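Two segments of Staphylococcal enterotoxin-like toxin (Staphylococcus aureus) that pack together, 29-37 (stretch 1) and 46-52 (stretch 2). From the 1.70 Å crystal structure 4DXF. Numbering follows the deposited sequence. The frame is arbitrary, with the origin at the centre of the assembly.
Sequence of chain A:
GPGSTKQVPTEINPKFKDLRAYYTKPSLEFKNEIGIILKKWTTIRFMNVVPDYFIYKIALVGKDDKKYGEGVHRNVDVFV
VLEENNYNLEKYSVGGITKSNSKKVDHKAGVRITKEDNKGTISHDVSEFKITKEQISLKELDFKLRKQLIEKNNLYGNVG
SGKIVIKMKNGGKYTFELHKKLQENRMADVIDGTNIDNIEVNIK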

ATOM      1  N   GLU A  29       1.962   2.520 -11.107  1.00 20.75           N
ATOM      2  CA  GLU A  29       2.996   1.589 -10.714  1.00 20.39           C
ATOM      3  C   GLU A  29       4.162   1.798 -11.669  1.00 21.27           C
ATOM      4  O   GLU A  29       3.920   1.709 -12.863  1.00 21.23           O
ATOM      5  CB  GLU A  29       2.519   0.161 -10.866  1.00 23.61           C
ATOM      6  CG  GLU A  29       1.581  -0.253  -9.727  1.00 23.79           C
ATOM      7  CD  GLU A  29       1.028  -1.646  -9.839  1.00 32.68           C
ATOM      8  OE1 GLU A  29       1.758  -2.542 -10.322  1.00 32.32           O
ATOM      9  OE2 GLU A  29      -0.157  -1.830  -9.459  1.00 30.63           O
ATOM     10  N   PHE A  30       5.351   2.105 -11.152  1.00 19.77           N
ATOM     11  CA  PHE A  30       6.570   2.343 -11.995  1.00 22.05           C
ATOM     12  C   PHE A  30       7.596   1.329 -11.662  1.00 21.07           C
ATOM     13  O   PHE A  30       8.060   1.259 -10.551  1.00 23.65           O
ATOM     14  CB  PHE A  30       7.079   3.783 -11.787  1.00 23.51           C
ATOM     15  CG  PHE A  30       6.020   4.831 -12.143  1.00 24.62           C
ATOM     16  CD1 PHE A  30       5.671   5.800 -11.242  1.00 30.29           C
ATOM     17  CD2 PHE A  30       5.434   4.839 -13.411  1.00 28.64           C
ATOM     18  CE1 PHE A  30       4.744   6.744 -11.592  1.00 27.54           C
ATOM     19  CE2 PHE A  30       4.516   5.764 -13.759  1.00 31.23           C
ATOM     20  CZ  PHE A  30       4.144   6.696 -12.835  1.00 29.72           C
ATOM     21  N   LYS A  31       7.970   0.476 -12.611  1.00 19.30           N
ATOM     22  CA  LYS A  31       8.779  -0.639 -12.215  1.00 20.08           C
ATOM     23  C   LYS A  31      10.050  -0.568 -13.105  1.00 19.12           C
ATOM     24  O   LYS A  31      10.009   0.083 -14.170  1.00 22.21           O
ATOM     25  CB  LYS A  31       8.084  -1.999 -12.421  1.00 22.95           C
ATOM     26  CG  LYS A  31       6.875  -2.226 -11.444  1.00 27.21           C
ATOM     27  CD  LYS A  31       6.436  -3.714 -11.436  1.00 35.73           C
ATOM     28  CE  LYS A  31       4.958  -3.742 -11.100  1.00 41.23           C
ATOM     29  NZ  LYS A  31       4.414  -5.131 -11.123  1.00 48.68           N
ATOM     30  N   ASN A  32      11.106  -1.122 -12.545  1.00 20.37           N
ATOM     31  CA  ASN A  32      12.475  -1.170 -13.200  1.00 21.64           C
ATOM     32  C   ASN A  32      12.922   0.265 -13.564  1.00 22.98           C
ATOM     33  O   ASN A  32      13.405   0.569 -14.692  1.00 22.87           O
ATOM     34  CB  ASN A  32      12.380  -2.026 -14.453  1.00 23.17           C
ATOM     35  CG  ASN A  32      12.014  -3.476 -14.121  1.00 24.23           C
ATOM     36  OD1 ASN A  32      12.512  -4.030 -13.152  1.00 30.89           O
ATOM     37  ND2 ASN A  32      11.142  -4.094 -14.929  1.00 25.50           N
ATOM     38  N   GLU A  33      12.807   1.182 -12.591  1.00 20.97           N
ATOM     39  CA  GLU A  33      13.124   2.575 -12.794  1.00 21.40           C
ATOM     40  C   GLU A  33      14.431   2.941 -12.034  1.00 20.14           C
ATOM     41  O   GLU A  33      15.014   2.096 -11.386  1.00 19.95           O
ATOM     42  CB  GLU A  33      11.923   3.463 -12.276  1.00 22.76           C
ATOM     43  CG  GLU A  33      10.657   3.358 -13.137  1.00 27.22           C
ATOM     44  CD  GLU A  33      10.790   3.988 -14.569  1.00 33.81           C
ATOM     45  OE1 GLU A  33      11.660   4.849 -14.758  1.00 37.84           O
ATOM     46  OE2 GLU A  33       9.959   3.669 -15.486  1.00 39.08           O
ATOM     47  N   ILE A  34      14.896   4.171 -12.165  1.00 20.43           N
ATOM     48  CA  ILE A  34      15.951   4.651 -11.251  1.00 22.40           C
ATOM     49  C   ILE A  34      15.362   5.790 -10.375  1.00 20.43           C
ATOM     50  O   ILE A  34      14.398   6.466 -10.818  1.00 22.58           O
ATOM     51  CB  ILE A  34      17.201   5.108 -12.003  1.00 24.76           C
ATOM     52  CG1 ILE A  34      16.901   6.319 -12.827  1.00 27.21           C
ATOM     53  CG2 ILE A  34      17.728   3.890 -12.866  1.00 25.98           C
ATOM     54  CD1 ILE A  34      18.219   7.025 -13.374  1.00 32.13           C
ATOM     55  N   GLY A  35      15.914   5.936  -9.181  1.00 23.45           N
ATOM     56  CA  GLY A  35      15.530   7.046  -8.277  1.00 23.01           C
ATOM     57  C   GLY A  35      16.729   7.945  -8.044  1.00 24.82           C
ATOM     58  O   GLY A  35      17.847   7.432  -7.923  1.00 22.90           O
ATOM     59  N   ILE A  36      16.467   9.256  -7.947  1.00 23.72           N
ATOM     60  CA  ILE A  36      17.531  10.238  -7.754  1.00 24.96           C
ATOM     61  C   ILE A  36      17.217  11.005  -6.474  1.00 26.32           C
ATOM     62  O   ILE A  36      16.158  11.582  -6.381  1.00 23.84           O
ATOM     63  CB  ILE A  36      17.504  11.176  -8.963  1.00 25.32           C
ATOM     64  CG1 ILE A  36      17.965  10.421 -10.253  1.00 27.00           C
ATOM     65  CG2 ILE A  36      18.405  12.413  -8.783  1.00 27.94           C
ATOM     66  CD1 ILE A  36      17.567  11.187 -11.548  1.00 33.44           C
ATOM     67  N   ILE A  37      18.166  11.043  -5.540  1.00 27.41           N
ATOM     68  CA  ILE A  37      17.980  11.789  -4.281  1.00 28.25           C
ATOM     69  C   ILE A  37      18.989  12.922  -4.250  1.00 31.09           C
ATOM     70  O   ILE A  37      20.189  12.682  -4.369  1.00 31.65           O
ATOM     71  CB  ILE A  37      18.119  10.910  -3.094  1.00 28.75           C
ATOM     72  CG1 ILE A  37      17.052   9.778  -3.128  1.00 23.64           C
ATOM     73  CG2 ILE A  37      17.963  11.760  -1.786  1.00 27.83           C
ATOM     74  CD1 ILE A  37      17.328   8.661  -2.233  1.00 21.24           C
ATOM     75  N   PHE A  46      13.296  13.193  -0.403  1.00 28.50           N
ATOM     76  CA  PHE A  46      12.486  12.652  -1.499  1.00 26.75           C
ATOM     77  C   PHE A  46      13.380  11.839  -2.410  1.00 27.29           C
ATOM     78  O   PHE A  46      14.557  12.132  -2.569  1.00 27.55           O
ATOM     79  CB  PHE A  46      11.787  13.713  -2.303  1.00 25.40           C
ATOM     80  CG  PHE A  46      10.790  14.539  -1.481  1.00 30.44           C
ATOM     81  CD1 PHE A  46       9.529  14.042  -1.197  1.00 33.19           C
ATOM     82  CD2 PHE A  46      11.156  15.783  -0.982  1.00 30.70           C
ATOM     83  CE1 PHE A  46       8.595  14.765  -0.409  1.00 35.26           C
ATOM     84  CE2 PHE A  46      10.243  16.526  -0.183  1.00 34.66           C
ATOM     85  CZ  PHE A  46       8.969  16.012   0.079  1.00 35.15           C
ATOM     86  N   MET A  47      12.808  10.780  -2.938  1.00 24.74           N
ATOM     87  CA  MET A  47      13.393  10.062  -4.087  1.00 24.69           C
ATOM     88  C   MET A  47      12.634  10.533  -5.331  1.00 25.30           C
ATOM     89  O   MET A  47      11.394  10.396  -5.425  1.00 25.57           O
ATOM     90  CB  MET A  47      13.270   8.518  -3.885  1.00 21.65           C
ATOM     91  CG  MET A  47      13.857   7.770  -5.174  1.00 23.98           C
ATOM     92  SD  MET A  47      13.826   6.042  -5.051  1.00 26.10           S
ATOM     93  CE  MET A  47      15.064   5.659  -3.894  1.00 27.55           C
ATOM     94  N   ASN A  48      13.356  11.070  -6.319  1.00 23.59           N
ATOM     95  CA  ASN A  48      12.753  11.543  -7.562  1.00 24.42           C
ATOM     96  C   ASN A  48      12.741  10.369  -8.568  1.00 25.15           C
ATOM     97  O   ASN A  48      13.764   9.723  -8.780  1.00 24.56           O
ATOM     98  CB  ASN A  48      13.571  12.706  -8.145  1.00 25.93           C
ATOM     99  CG  ASN A  48      13.457  13.963  -7.293  1.00 27.94           C
ATOM    100  OD1 ASN A  48      12.433  14.668  -7.342  1.00 27.06           O
ATOM    101  ND2 ASN A  48      14.415  14.144  -6.418  1.00 27.81           N
ATOM    102  N   VAL A  49      11.595  10.105  -9.149  1.00 24.65           N
ATOM    103  CA  VAL A  49      11.469   9.126 -10.248  1.00 24.24           C
ATOM    104  C   VAL A  49      10.870   9.781 -11.460  1.00 22.94           C
ATOM    105  O   VAL A  49       9.904  10.585 -11.381  1.00 22.24           O
ATOM    106  CB  VAL A  49      10.580   7.977  -9.845  1.00 24.19           C
ATOM    107  CG1 VAL A  49      10.603   6.879 -10.954  1.00 27.49           C
ATOM    108  CG2 VAL A  49      11.035   7.456  -8.579  1.00 24.68           C
ATOM    109  N   VAL A  50      11.405   9.456 -12.662  1.00 19.39           N
ATOM    110  CA  VAL A  50      10.989  10.211 -13.790  1.00 22.03           C
ATOM    111  C   VAL A  50      10.611   9.197 -14.903  1.00 24.09           C
ATOM    112  O   VAL A  50      11.394   8.905 -15.801  1.00 24.54           O
ATOM    113  CB  VAL A  50      12.141  11.181 -14.292  1.00 21.20           C
ATOM    114  CG1 VAL A  50      11.626  12.043 -15.431  1.00 23.92           C
ATOM    115  CG2 VAL A  50      12.669  12.075 -13.132  1.00 24.98           C
ATOM    116  N   PRO A  51       9.416   8.644 -14.830  1.00 24.03           N
ATOM    117  CA  PRO A  51       9.055   7.584 -15.805  1.00 24.43           C
ATOM    118  C   PRO A  51       8.397   8.135 -17.070  1.00 26.15           C
ATOM    119  O   PRO A  51       8.289   7.387 -18.077  1.00 29.55           O
ATOM    120  CB  PRO A  51       8.053   6.762 -14.993  1.00 23.75           C
ATOM    121  CG  PRO A  51       7.248   7.891 -14.317  1.00 23.98           C
ATOM    122  CD  PRO A  51       8.337   8.892 -13.851  1.00 23.70           C
ATOM    123  N   ASP A  52       7.983   9.419 -17.070  1.00 25.03           N
ATOM    124  CA  ASP A  52       7.257  10.052 -18.139  1.00 25.93           C
ATOM    125  C   ASP A  52       7.726  11.509 -18.226  1.00 26.37           C
ATOM    126  O   ASP A  52       8.936  11.758 -17.989  1.00 31.49           O
ATOM    127  CB  ASP A  52       5.739   9.939 -17.911  1.00 25.39           C
ATOM    128  CG  ASP A  52       5.327  10.380 -16.506  1.00 26.85           C
ATOM    129  OD1 ASP A  52       6.100  11.106 -15.880  1.00 22.32           O
ATOM    130  OD2 ASP A  52       4.243   9.937 -15.985  1.00 28.01           O
TER
HETATM  131  O   HOH W   1       8.840   4.939 -18.406  1.00 39.02           O
HETATM  132  O   HOH W   2      13.680   8.004 -13.000  1.00 33.66           O

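The two segments form a short antiparallel β-pairing, anchored by backbone hydrogen bonds at a single residue pair and extended beyond that pair by water bridges and a proline-aromatic contact. At its centre Ile36 and Asn48 face each other as a hydrogen-bonded pair: Ile36 N donates to Asn48 O at 2.9 Å, and Asn48 N donates to Ile36 O at 2.8 Å. The same carbonyl takes a second bond from the side chain, Asn48 ND2 to Ile36 O at 3.1 Å, so the amide reinforces the backbone link, while its OD1 is satisfied elsewhere in the structure. The side chains of Ile36 and Asn48 lie on the same face of the sheet, with their CB atoms 4.3 Å apart.

Next to this pair, Gly35 CA approaches Asn48 O to 3.2 Å in a CA-H...O contact. Gly35 CA also lies 3.6 Å from Met47 CG, and the thioether occupies the space a side chain would need: an ideal CB on Gly35 would fall 2.3 Å from Met47 SD, a clash. At the far end of stretch 1, Ile37 CG1 packs 4.1 Å from Met47 CB, and Ile37 CG1 lies 3.5 Å from Phe46 O.

In the other direction direct backbone pairing gives way to solvent. One water donates to Ile34 O (2.8 Å) and accepts from Val50 N (2.7 Å), joining backbone groups that do not bond directly. Here Glu33 CB rests 3.9 Å from Val49 CG1. A second water donates to Pro51 O at 2.5 Å and, weakly, to Glu33 OE2 at 3.4 Å.

Beyond the corner at Asn32, Phe30 renews the contact. Pro51 CG sits over one face of its ring, 3.5 Å from the centroid of the Phe30 ring and only 12° off the normal, a well-centred CH-π interaction.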